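Long-range contacts in arginine decarboxylase, A207R protein (Paramecium bursaria Chlorella virus 1, PDB 2NVA), which decarboxylates arginine to agmatine using pyridoxal 5'-phosphate, as a viral relative of eukaryotic ornithine decarboxylase: residues His91-Ile96 / Phe112-Glu117; Val107-Phe112 / Lys129-Ile134; Gly276-Phe281 / Glu313-Val318; Leu304-Pro309 / Pro337-Gly342. All coordinates share one frame; numbering follows the deposited sequence.

Contact 1. Residues His91-Ile96 / Phe112-Glu117; sequences HTMKTI and FDSSFE
Lys94 and Glu117 meet twice at a single oxygen. Glu117 OE1 takes the backbone N of Lys94 at 2.8 Å on its syn side and, on its anti side, the ammonium NZ of the same residue, also at 2.8 Å, in a salt bridge. The lysine chain can double back like this because it bends at both of its last torsions (chi3 -74°, chi4 -52°), and NZ then also donates to His91 O and to Thr111 O. The other carboxylate oxygen, Glu117 OE2, is paired with Lys120 one helical turn on. With a lysine at each oxygen, the carboxylate probably stays ionised although it is buried. Thr92 O stands 3.1 Å from Glu117 OE1, two acceptors facing each other, a repulsion the lysines presumably offset.

A second polar link joins Thr92 OG1 to Asp113 OD2 at 2.9 Å, the hydroxyl coming from above the carboxylate plane. The same OD2 accepts from Gly150 N, and OD1 forms a salt bridge with Arg272 of the second subunit. Between the two links runs Met93, bent at chi2, with SD 3.5 Å from Glu117 OE2 and CE 3.6 Å from Ser114 OG. Ser114 is the N-cap residue of helix 115-124, its OG accepting from Glu117 N at 3.2 Å. Thr92 CG2 packs 3.8 Å from Phe112 C.

The contact thus ties the loop between strand 87-89 and helix 96-105 to the turn from strand 109-112 into helix 115-124, at the C-terminal ends of barrel strands facing the second subunit.

Contact 2. Residues Val107-Phe112 / Lys129-Ile134; sequences VDIATF and KMILRI
Ile109 and Lys129 begin a parallel pairing that runs through Phe112 and Leu132, the two strands of a beta-alpha-beta unit in the TIM barrel whose crossover is helix 115-124. Five backbone bonds zip them together, from Lys129 N to Asp108 O (2.8 Å) to Arg133 N on Phe112 O (2.9 Å), and the strands cross at -32°, in keeping with the twist of a barrel wall.

On the helix-covered face, Leu132 CD1 lies over the Phe112 ring, 4.1 Å from its centroid and toward its rim. Phe112 CG stands between the backbone N and the carbonyl carbon (chi1 72°), which sets the root of the ring; its CE2 lies 3.7 Å from Met130 CB. Met130, bent at chi2 and chi3, curls its CE back to Thr111 O (3.6 Å). The opposite face carries Ile109, Thr111 and Ile131, with Ile109 CG2 against Ile131 CD1 at 3.7 Å.

Further out, strand 170-174 bonds the other edge of 129-133, and helix 156-165 packs on Leu132. Arg133 extends from CG to NE into the active site, touching His176 and the bound agmatine-cofactor adduct. A water connects its guanidinium to strand 109-112, 3.3 Å from Arg133 NH1 and 3.0 Å from Thr111 OG1.

Contact 3. Residues Gly276-Phe281 / Glu313-Val318; sequences GLYEYF and EYVPSV
In the beta domain, away from the cofactor, Tyr278 and Ser317 pair side by side where strand 277-282 runs parallel to strand 314-320. Three backbone bonds make the join: Tyr278 N to Pro316 O (2.9 Å), Val318 N to Tyr278 O (2.8 Å) and Tyr280 N to Val318 O (2.9 Å).

On the tyrosine face the first contact is a CH-pi approach. Val315 CG2 sits over the Tyr278 ring, 3.8 Å from its centroid and only 17° off the normal, while Pro316 O lies at the ring's edge. Farther along, Tyr280 turns its edge to Ser317, with CE2 3.8 Å from OG, and one water bridges their hydroxyls, 2.8 Å from Tyr280 OH and 2.7 Å from Ser317 OG. Tyr280 OH also bonds Leu339 N. On the other face Leu277 CD2 packs against Val318 CG2 at 3.8 Å. Glu279 shares this face, its carboxylate paired with Arg272.

Strand 277-282 is hydrogen-bonded on its other edge to antiparallel 262-274, and 314-320 to antiparallel 331-337. A parallel pair between antiparallel neighbours marks a mixed sheet, here in the beta domain that accompanies the TIM barrel in the ornithine decarboxylase-like fold.

Contact 4. Residues Leu304-Pro309 / Pro337-Gly342; sequences LLRDVP and PELHIG
Leu304 and Leu339 form the close-packed part of this contact between two loops. Leu339 CD2 sits 3.6 Å from Leu304 CG and nearly as near to both of its methyls, so a single methyl group nestles into the fork of the other leucine. Beside it Leu304 slides past the Pro337 ring in the opposite direction, its CD2 3.8 Å from Pro337 CB. Val308 closes on the same ring more loosely, crossing it at about a right angle with Val308 CG2 4.1 Å from Pro337 CG. Leu339 and Pro337 are both buried, and behind Leu339 stands Val268 of strand 262-274.

The solvent side belongs to Arg306 and is polar. Its chain leaves with CG anti to the backbone N and then bends at chi3 (48°) before the guanidinium meets Glu338 O edge-on: NH2 donates at 3.0 Å, within the guanidinium plane and the carbonyl plane alike. A water completes the link, accepting from Arg306 NH1 at 2.9 Å and donating to Glu338 O at 2.7 Å, so the one carbonyl receives both the arginine and the water. The exposed His340 brings ND1 over one face of the guanidinium, 3.7 Å from Arg306 NH2, the planes 52° apart.

Asp343 forms a salt bridge with Arg306 NH2 and also accepts from His340 N. The arginine's charge therefore probably has its main counterpart in Asp343, while its bond to Glu338 O adds a directional, partly water-mediated tie beside a purely apolar core.

In the fold
The four contacts fall into two pairs on opposite sides of the chain's centre, with centres of contacts 1 and 3 about 49 Å apart. Contacts 1 and 2 are buried in the barrel and share Phe112, but their chemistry differs: contact 2 is backbone pairing with apolar cover, contact 1 is mostly charged side chains holding loops near the subunit interface. Contacts 3 and 4 belong to the beta domain and are only partly buried; contact 3 again pairs parallel strands, whereas contact 4 joins loops with few bonds. They touch through Tyr280 and Leu339. Across the dimer, Arg272, partner of Glu279 within its own chain, reaches Asp113 of the other subunit.

Contact 1. Residues His91-Ile96 / Phe112-Glu117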
# COMPACT_ATOMS: atom_id res chain seq x y z
N HIS A 91 -13.91 -5.70 15.30
CA HIS A 91 -12.59 -6.25 15.01
C HIS A 91 -12.30 -7.19 16.17
O HIS A 91 -12.33 -6.78 17.33
CB HIS A 91 -11.59 -5.13 14.73
CG HIS A 91 -10.26 -5.62 14.26
ND1 HIS A 91 -9.71 -6.81 14.67
CD2 HIS A 91 -9.36 -5.07 13.40
CE1 HIS A 91 -8.53 -6.98 14.09
NE2 HIS A 91 -8.30 -5.94 13.32
N THR A 92 -12.02 -8.44 15.87
CA THR A 92 -11.88 -9.44 16.94
C THR A 92 -10.59 -9.30 17.73
O THR A 92 -10.43 -9.95 18.78
CB THR A 92 -12.00 -10.90 16.42
OG1 THR A 92 -10.92 -11.18 15.53
CG2 THR A 92 -13.34 -11.12 15.70
N MET A 93 -9.67 -8.46 17.25
CA MET A 93 -8.38 -8.25 17.93
C MET A 93 -8.14 -6.76 18.16
O MET A 93 -7.77 -6.02 17.25
CB MET A 93 -7.23 -8.86 17.11
CG MET A 93 -7.31 -10.37 17.01
SD MET A 93 -6.86 -11.13 18.59
CE MET A 93 -7.09 -12.87 18.23
N LYS A 94 -8.37 -6.32 19.40
CA LYS A 94 -8.40 -4.90 19.75
C LYS A 94 -7.31 -4.65 20.79
O LYS A 94 -7.18 -5.42 21.74
CB LYS A 94 -9.77 -4.55 20.35
CG LYS A 94 -10.96 -4.75 19.39
CD LYS A 94 -12.31 -4.84 20.13
CE LYS A 94 -12.51 -6.20 20.85
NZ LYS A 94 -12.26 -7.39 19.95
N THR A 95 -6.55 -3.56 20.64
CA THR A 95 -5.52 -3.28 21.61
C THR A 95 -6.17 -2.91 22.95
O THR A 95 -7.29 -2.39 22.99
CB THR A 95 -4.56 -2.14 21.18
OG1 THR A 95 -5.24 -0.88 21.27
CG2 THR A 95 -4.05 -2.35 19.74
N ILE A 96 -5.45 -3.19 24.03
CA ILE A 96 -5.87 -2.82 25.37
C ILE A 96 -6.19 -1.32 25.44
O ILE A 96 -7.23 -0.94 25.95
CB ILE A 96 -4.81 -3.22 26.41
CG1 ILE A 96 -4.80 -4.74 26.58
CG2 ILE A 96 -5.07 -2.52 27.75
CD1 ILE A 96 -3.58 -5.30 27.33
N PHE A 112 -15.38 -10.93 19.12
CA PHE A 112 -14.22 -11.72 19.57
C PHE A 112 -14.22 -13.08 18.89
O PHE A 112 -15.26 -13.53 18.38
CB PHE A 112 -14.20 -11.90 21.10
CG PHE A 112 -15.25 -12.85 21.61
CD1 PHE A 112 -14.90 -14.14 22.02
CD2 PHE A 112 -16.58 -12.46 21.67
CE1 PHE A 112 -15.87 -15.03 22.49
CE2 PHE A 112 -17.56 -13.35 22.13
CZ PHE A 112 -17.20 -14.64 22.55
N ASP A 113 -13.06 -13.72 18.90
CA ASP A 113 -12.93 -15.10 18.41
C ASP A 113 -11.86 -15.89 19.16
O ASP A 113 -11.45 -16.96 18.70
CB ASP A 113 -12.68 -15.13 16.89
CG ASP A 113 -11.37 -14.43 16.46
OD1 ASP A 113 -10.43 -14.29 17.30
OD2 ASP A 113 -11.29 -14.02 15.28
N SER A 114 -11.42 -15.37 20.31
CA SER A 114 -10.37 -16.01 21.10
C SER A 114 -10.57 -15.84 22.60
O SER A 114 -11.20 -14.88 23.06
CB SER A 114 -8.99 -15.44 20.72
OG SER A 114 -8.89 -14.07 21.07
N SER A 115 -10.02 -16.77 23.37
CA SER A 115 -10.09 -16.70 24.84
C SER A 115 -9.26 -15.51 25.36
O SER A 115 -9.67 -14.85 26.30
CB SER A 115 -9.65 -18.02 25.48
OG SER A 115 -8.27 -18.28 25.23
N PHE A 116 -8.12 -15.25 24.73
CA PHE A 116 -7.26 -14.13 25.15
C PHE A 116 -7.92 -12.77 24.97
O PHE A 116 -7.67 -11.83 25.74
CB PHE A 116 -5.92 -14.17 24.44
CG PHE A 116 -5.04 -15.27 24.93
CD1 PHE A 116 -4.34 -15.14 26.14
CD2 PHE A 116 -4.94 -16.46 24.22
CE1 PHE A 116 -3.55 -16.15 26.61
CE2 PHE A 116 -4.13 -17.50 24.69
CZ PHE A 116 -3.44 -17.34 25.90
N GLU A 117 -8.77 -12.67 23.96
CA GLU A 117 -9.55 -11.44 23.77
C GLU A 117 -10.58 -11.25 24.90
O GLU A 117 -10.82 -10.12 25.36
CB GLU A 117 -10.26 -11.46 22.42
CG GLU A 117 -10.68 -10.08 21.93
CD GLU A 117 -9.52 -9.19 21.47
OE1 GLU A 117 -9.77 -8.01 21.16
OE2 GLU A 117 -8.35 -9.68 21.42

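Contact 2. Residues Val107-Phe112 / Lys129-Ile134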
# COMPACT_ATOMS: atom_id res chain seq x y z
N VAL A 107 -18.42 3.09 23.36
CA VAL A 107 -18.47 1.99 22.39
C VAL A 107 -18.40 0.69 23.17
O VAL A 107 -17.33 0.30 23.64
CB VAL A 107 -17.32 2.09 21.33
CG1 VAL A 107 -17.39 0.91 20.35
CG2 VAL A 107 -17.42 3.41 20.60
N ASP A 108 -19.55 0.02 23.30
CA ASP A 108 -19.66 -1.11 24.22
C ASP A 108 -20.34 -2.32 23.58
O ASP A 108 -21.02 -3.10 24.25
CB ASP A 108 -20.40 -0.68 25.51
CG ASP A 108 -21.77 -0.12 25.24
OD1 ASP A 108 -22.21 -0.14 24.06
OD2 ASP A 108 -22.43 0.37 26.21
N ILE A 109 -20.16 -2.45 22.27
CA ILE A 109 -20.50 -3.66 21.54
C ILE A 109 -19.27 -3.99 20.70
O ILE A 109 -18.79 -3.12 19.97
CB ILE A 109 -21.70 -3.48 20.61
CG1 ILE A 109 -22.91 -2.95 21.38
CG2 ILE A 109 -22.03 -4.81 19.93
CD1 ILE A 109 -24.11 -2.62 20.51
N ALA A 110 -18.76 -5.22 20.82
CA ALA A 110 -17.55 -5.63 20.09
C ALA A 110 -17.56 -7.12 19.78
O ALA A 110 -18.36 -7.87 20.35
CB ALA A 110 -16.28 -5.26 20.87
N THR A 111 -16.69 -7.52 18.87
CA THR A 111 -16.58 -8.92 18.46
C THR A 111 -15.36 -9.60 19.09
O THR A 111 -14.44 -8.92 19.57
CB THR A 111 -16.52 -9.08 16.92
OG1 THR A 111 -15.43 -8.31 16.40
CG2 THR A 111 -17.83 -8.60 16.26
N PHE A 112 -15.38 -10.93 19.12
CA PHE A 112 -14.22 -11.72 19.57
C PHE A 112 -14.22 -13.08 18.89
O PHE A 112 -15.26 -13.53 18.38
CB PHE A 112 -14.20 -11.90 21.10
CG PHE A 112 -15.25 -12.85 21.61
CD1 PHE A 112 -14.90 -14.14 22.02
CD2 PHE A 112 -16.58 -12.46 21.67
CE1 PHE A 112 -15.87 -15.03 22.49
CE2 PHE A 112 -17.56 -13.35 22.13
CZ PHE A 112 -17.20 -14.64 22.55
N LYS A 129 -20.65 -5.53 25.55
CA LYS A 129 -21.50 -6.60 25.04
C LYS A 129 -20.79 -7.26 23.86
O LYS A 129 -20.43 -6.58 22.90
CB LYS A 129 -22.87 -6.07 24.64
CG LYS A 129 -23.57 -5.33 25.80
CD LYS A 129 -25.02 -5.01 25.46
CE LYS A 129 -25.62 -4.01 26.46
NZ LYS A 129 -25.59 -4.53 27.87
N MET A 130 -20.62 -8.58 23.94
CA MET A 130 -19.77 -9.30 23.00
C MET A 130 -20.51 -10.09 21.95
O MET A 130 -21.55 -10.69 22.23
CB MET A 130 -18.78 -10.20 23.75
CG MET A 130 -17.85 -9.46 24.71
SD MET A 130 -16.95 -8.06 23.98
CE MET A 130 -15.85 -8.92 22.85
N ILE A 131 -19.96 -10.08 20.73
CA ILE A 131 -20.51 -10.83 19.62
C ILE A 131 -19.46 -11.84 19.17
O ILE A 131 -18.35 -11.46 18.81
CB ILE A 131 -20.93 -9.91 18.43
CG1 ILE A 131 -22.09 -9.00 18.84
CG2 ILE A 131 -21.32 -10.73 17.21
CD1 ILE A 131 -22.40 -7.88 17.83
N LEU A 132 -19.81 -13.12 19.22
CA LEU A 132 -18.86 -14.14 18.81
C LEU A 132 -18.82 -14.22 17.29
O LEU A 132 -19.83 -14.51 16.66
CB LEU A 132 -19.20 -15.51 19.43
CG LEU A 132 -18.39 -16.71 18.91
CD1 LEU A 132 -16.90 -16.61 19.25
CD2 LEU A 132 -18.98 -18.02 19.41
N ARG A 133 -17.64 -13.99 16.72
CA ARG A 133 -17.46 -14.14 15.28
C ARG A 133 -17.06 -15.58 14.96
O ARG A 133 -16.07 -16.09 15.50
CB ARG A 133 -16.40 -13.17 14.75
CG ARG A 133 -16.21 -13.30 13.24
CD ARG A 133 -15.34 -12.18 12.70
NE ARG A 133 -14.95 -12.44 11.32
CZ ARG A 133 -14.19 -11.60 10.61
NH1 ARG A 133 -13.74 -10.48 11.16
NH2 ARG A 133 -13.86 -11.89 9.35
N ILE A 134 -17.86 -16.22 14.11
CA ILE A 134 -17.57 -17.58 13.66
C ILE A 134 -17.05 -17.57 12.23
O ILE A 134 -17.42 -16.71 11.43
CB ILE A 134 -18.80 -18.51 13.80
CG1 ILE A 134 -19.95 -18.05 12.90
CG2 ILE A 134 -19.24 -18.54 15.27
CD1 ILE A 134 -21.13 -19.06 12.80
O HOH W 1 -15.30 -8.82 13.49

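Contact 3. Residues Gly276-Phe281 / Glu313-Val318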
# COMPACT_ATOMS: atom_id res chain seq x y z
N GLY A 276 3.33 -0.67 -32.32
CA GLY A 276 1.87 -0.74 -32.33
C GLY A 276 1.22 -0.85 -30.96
O GLY A 276 -0.01 -0.92 -30.86
N LEU A 277 2.04 -0.86 -29.90
CA LEU A 277 1.52 -0.90 -28.53
C LEU A 277 1.62 0.50 -27.92
O LEU A 277 2.68 1.12 -27.96
CB LEU A 277 2.30 -1.91 -27.68
CG LEU A 277 1.72 -2.23 -26.29
CD1 LEU A 277 0.35 -2.92 -26.39
CD2 LEU A 277 2.70 -3.08 -25.47
N TYR A 278 0.51 0.97 -27.35
CA TYR A 278 0.42 2.33 -26.82
C TYR A 278 0.49 2.32 -25.31
O TYR A 278 -0.45 1.90 -24.65
CB TYR A 278 -0.87 3.00 -27.29
CG TYR A 278 -0.88 3.22 -28.79
CD1 TYR A 278 -0.78 4.51 -29.32
CD2 TYR A 278 -0.97 2.15 -29.68
CE1 TYR A 278 -0.78 4.73 -30.70
CE2 TYR A 278 -0.96 2.35 -31.07
CZ TYR A 278 -0.87 3.63 -31.57
OH TYR A 278 -0.88 3.85 -32.94
N GLU A 279 1.61 2.81 -24.78
CA GLU A 279 1.85 2.79 -23.34
C GLU A 279 1.67 4.18 -22.75
O GLU A 279 2.24 5.14 -23.24
CB GLU A 279 3.26 2.26 -23.06
CG GLU A 279 3.54 0.86 -23.63
CD GLU A 279 5.02 0.48 -23.68
OE1 GLU A 279 5.87 1.38 -23.82
OE2 GLU A 279 5.32 -0.73 -23.62
N TYR A 280 0.86 4.27 -21.69
CA TYR A 280 0.55 5.55 -21.07
C TYR A 280 0.88 5.53 -19.60
O TYR A 280 0.72 4.51 -18.93
CB TYR A 280 -0.93 5.88 -21.22
CG TYR A 280 -1.40 5.86 -22.65
CD1 TYR A 280 -1.07 6.89 -23.54
CD2 TYR A 280 -2.16 4.79 -23.13
CE1 TYR A 280 -1.51 6.86 -24.87
CE2 TYR A 280 -2.60 4.74 -24.45
CZ TYR A 280 -2.27 5.79 -25.32
OH TYR A 280 -2.72 5.75 -26.62
N PHE A 281 1.33 6.68 -19.09
CA PHE A 281 1.60 6.84 -17.68
C PHE A 281 0.66 7.89 -17.14
O PHE A 281 0.49 8.94 -17.76
CB PHE A 281 3.06 7.24 -17.46
CG PHE A 281 4.01 6.13 -17.70
CD1 PHE A 281 4.62 5.48 -16.64
CD2 PHE A 281 4.26 5.69 -19.00
CE1 PHE A 281 5.51 4.41 -16.88
CE2 PHE A 281 5.13 4.62 -19.25
CZ PHE A 281 5.75 3.98 -18.19
N GLU A 313 -10.76 4.63 -34.16
CA GLU A 313 -10.02 3.37 -34.14
C GLU A 313 -9.53 3.11 -32.71
O GLU A 313 -8.95 4.00 -32.10
CB GLU A 313 -8.81 3.48 -35.08
CG GLU A 313 -7.86 2.27 -35.05
CD GLU A 313 -6.47 2.58 -35.59
OE1 GLU A 313 -6.17 3.76 -35.92
OE2 GLU A 313 -5.65 1.64 -35.71
N TYR A 314 -9.78 1.92 -32.16
CA TYR A 314 -9.22 1.57 -30.84
C TYR A 314 -7.86 0.92 -31.05
O TYR A 314 -7.67 0.20 -32.03
CB TYR A 314 -10.14 0.61 -30.08
CG TYR A 314 -11.31 1.26 -29.36
CD1 TYR A 314 -12.00 2.33 -29.92
CD2 TYR A 314 -11.72 0.79 -28.12
CE1 TYR A 314 -13.10 2.92 -29.26
CE2 TYR A 314 -12.81 1.37 -27.44
CZ TYR A 314 -13.49 2.43 -28.01
OH TYR A 314 -14.56 2.98 -27.33
N VAL A 315 -6.94 1.19 -30.14
CA VAL A 315 -5.58 0.66 -30.26
C VAL A 315 -5.21 -0.10 -28.98
O VAL A 315 -5.79 0.16 -27.92
CB VAL A 315 -4.55 1.78 -30.57
CG1 VAL A 315 -4.82 2.39 -31.96
CG2 VAL A 315 -4.55 2.87 -29.47
N PRO A 316 -4.26 -1.05 -29.07
CA PRO A 316 -3.94 -1.79 -27.85
C PRO A 316 -3.12 -0.92 -26.89
O PRO A 316 -2.08 -0.39 -27.28
CB PRO A 316 -3.15 -3.00 -28.34
CG PRO A 316 -2.73 -2.67 -29.76
CD PRO A 316 -3.49 -1.50 -30.25
N SER A 317 -3.61 -0.78 -25.66
CA SER A 317 -3.08 0.19 -24.70
C SER A 317 -2.62 -0.48 -23.42
O SER A 317 -3.17 -1.51 -23.02
CB SER A 317 -4.17 1.23 -24.38
OG SER A 317 -4.66 1.81 -25.58
N VAL A 318 -1.62 0.12 -22.78
CA VAL A 318 -1.17 -0.33 -21.46
C VAL A 318 -1.24 0.89 -20.54
O VAL A 318 -0.70 1.94 -20.88
CB VAL A 318 0.27 -0.89 -21.49
CG1 VAL A 318 0.61 -1.56 -20.16
CG2 VAL A 318 0.43 -1.89 -22.62
O HOH W 2 -5.10 4.37 -26.47

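Contact 4. Residues Leu304-Pro309 / Pro337-Gly342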
# COMPACT_ATOMS: atom_id res chain seq x y z
N LEU A 304 -12.96 7.99 -21.44
CA LEU A 304 -12.32 9.20 -21.98
C LEU A 304 -13.22 10.42 -21.79
O LEU A 304 -14.44 10.34 -22.00
CB LEU A 304 -12.06 9.03 -23.47
CG LEU A 304 -10.73 8.45 -23.93
CD1 LEU A 304 -10.66 6.94 -23.65
CD2 LEU A 304 -10.59 8.75 -25.43
N LEU A 305 -12.63 11.53 -21.37
CA LEU A 305 -13.39 12.77 -21.25
C LEU A 305 -13.48 13.53 -22.57
O LEU A 305 -14.45 14.23 -22.82
CB LEU A 305 -12.85 13.65 -20.11
CG LEU A 305 -13.26 13.03 -18.76
CD1 LEU A 305 -12.29 13.41 -17.65
CD2 LEU A 305 -14.70 13.35 -18.39
N ARG A 306 -12.46 13.38 -23.42
CA ARG A 306 -12.48 13.91 -24.79
C ARG A 306 -13.42 13.09 -25.67
O ARG A 306 -13.34 11.85 -25.72
CB ARG A 306 -11.06 13.90 -25.37
CG ARG A 306 -10.98 14.26 -26.83
CD ARG A 306 -9.54 14.46 -27.29
NE ARG A 306 -8.64 13.38 -26.87
CZ ARG A 306 -8.46 12.24 -27.52
NH1 ARG A 306 -9.14 12.00 -28.64
NH2 ARG A 306 -7.60 11.32 -27.07
N ASP A 307 -14.35 13.78 -26.34
CA ASP A 307 -15.29 13.12 -27.26
C ASP A 307 -14.57 12.61 -28.52
O ASP A 307 -13.75 13.32 -29.12
CB ASP A 307 -16.41 14.09 -27.67
CG ASP A 307 -17.56 13.40 -28.39
OD1 ASP A 307 -17.63 12.15 -28.38
OD2 ASP A 307 -18.41 14.10 -28.97
N VAL A 308 -14.85 11.36 -28.89
CA VAL A 308 -14.32 10.79 -30.12
C VAL A 308 -15.49 10.35 -31.00
O VAL A 308 -16.54 10.00 -30.46
CB VAL A 308 -13.35 9.60 -29.86
CG1 VAL A 308 -12.13 10.07 -29.06
CG2 VAL A 308 -14.06 8.45 -29.16
N PRO A 309 -15.31 10.37 -32.34
CA PRO A 309 -16.36 9.85 -33.21
C PRO A 309 -16.63 8.37 -32.99
O PRO A 309 -15.77 7.65 -32.46
CB PRO A 309 -15.83 10.09 -34.63
CG PRO A 309 -14.38 10.42 -34.49
CD PRO A 309 -14.17 10.93 -33.09
N PRO A 337 -9.41 4.30 -27.69
CA PRO A 337 -9.00 5.31 -28.65
C PRO A 337 -7.59 5.78 -28.26
O PRO A 337 -7.25 5.76 -27.07
CB PRO A 337 -10.02 6.43 -28.44
CG PRO A 337 -11.24 5.74 -27.91
CD PRO A 337 -10.68 4.66 -27.01
N GLU A 338 -6.79 6.20 -29.23
CA GLU A 338 -5.48 6.74 -28.92
C GLU A 338 -5.60 7.92 -27.95
O GLU A 338 -6.45 8.80 -28.12
CB GLU A 338 -4.74 7.19 -30.19
CG GLU A 338 -3.31 7.61 -29.88
CD GLU A 338 -2.48 7.92 -31.11
OE1 GLU A 338 -2.98 7.74 -32.26
OE2 GLU A 338 -1.32 8.34 -30.93
N LEU A 339 -4.74 7.93 -26.92
CA LEU A 339 -4.74 9.02 -25.95
C LEU A 339 -3.50 9.90 -26.17
O LEU A 339 -2.54 9.47 -26.82
CB LEU A 339 -4.73 8.46 -24.53
CG LEU A 339 -5.81 7.46 -24.13
CD1 LEU A 339 -5.52 6.87 -22.75
CD2 LEU A 339 -7.16 8.12 -24.14
N HIS A 340 -3.52 11.10 -25.61
CA HIS A 340 -2.42 12.05 -25.73
C HIS A 340 -2.06 12.63 -24.38
O HIS A 340 -2.92 12.74 -23.50
CB HIS A 340 -2.79 13.15 -26.72
CG HIS A 340 -3.09 12.62 -28.08
ND1 HIS A 340 -4.37 12.42 -28.54
CD2 HIS A 340 -2.26 12.16 -29.05
CE1 HIS A 340 -4.32 11.90 -29.75
NE2 HIS A 340 -3.05 11.74 -30.08
N ILE A 341 -0.78 13.00 -24.20
CA ILE A 341 -0.38 13.65 -22.96
C ILE A 341 -1.29 14.85 -22.71
O ILE A 341 -1.46 15.68 -23.60
CB ILE A 341 1.12 14.03 -22.96
CG1 ILE A 341 1.97 12.74 -22.99
CG2 ILE A 341 1.46 14.90 -21.77
CD1 ILE A 341 3.48 12.97 -23.18
N GLY A 342 -1.88 14.92 -21.52
CA GLY A 342 -2.86 15.98 -21.20
C GLY A 342 -4.32 15.55 -21.21
O GLY A 342 -5.16 16.22 -20.60
O HOH W 3 -8.41 9.52 -29.90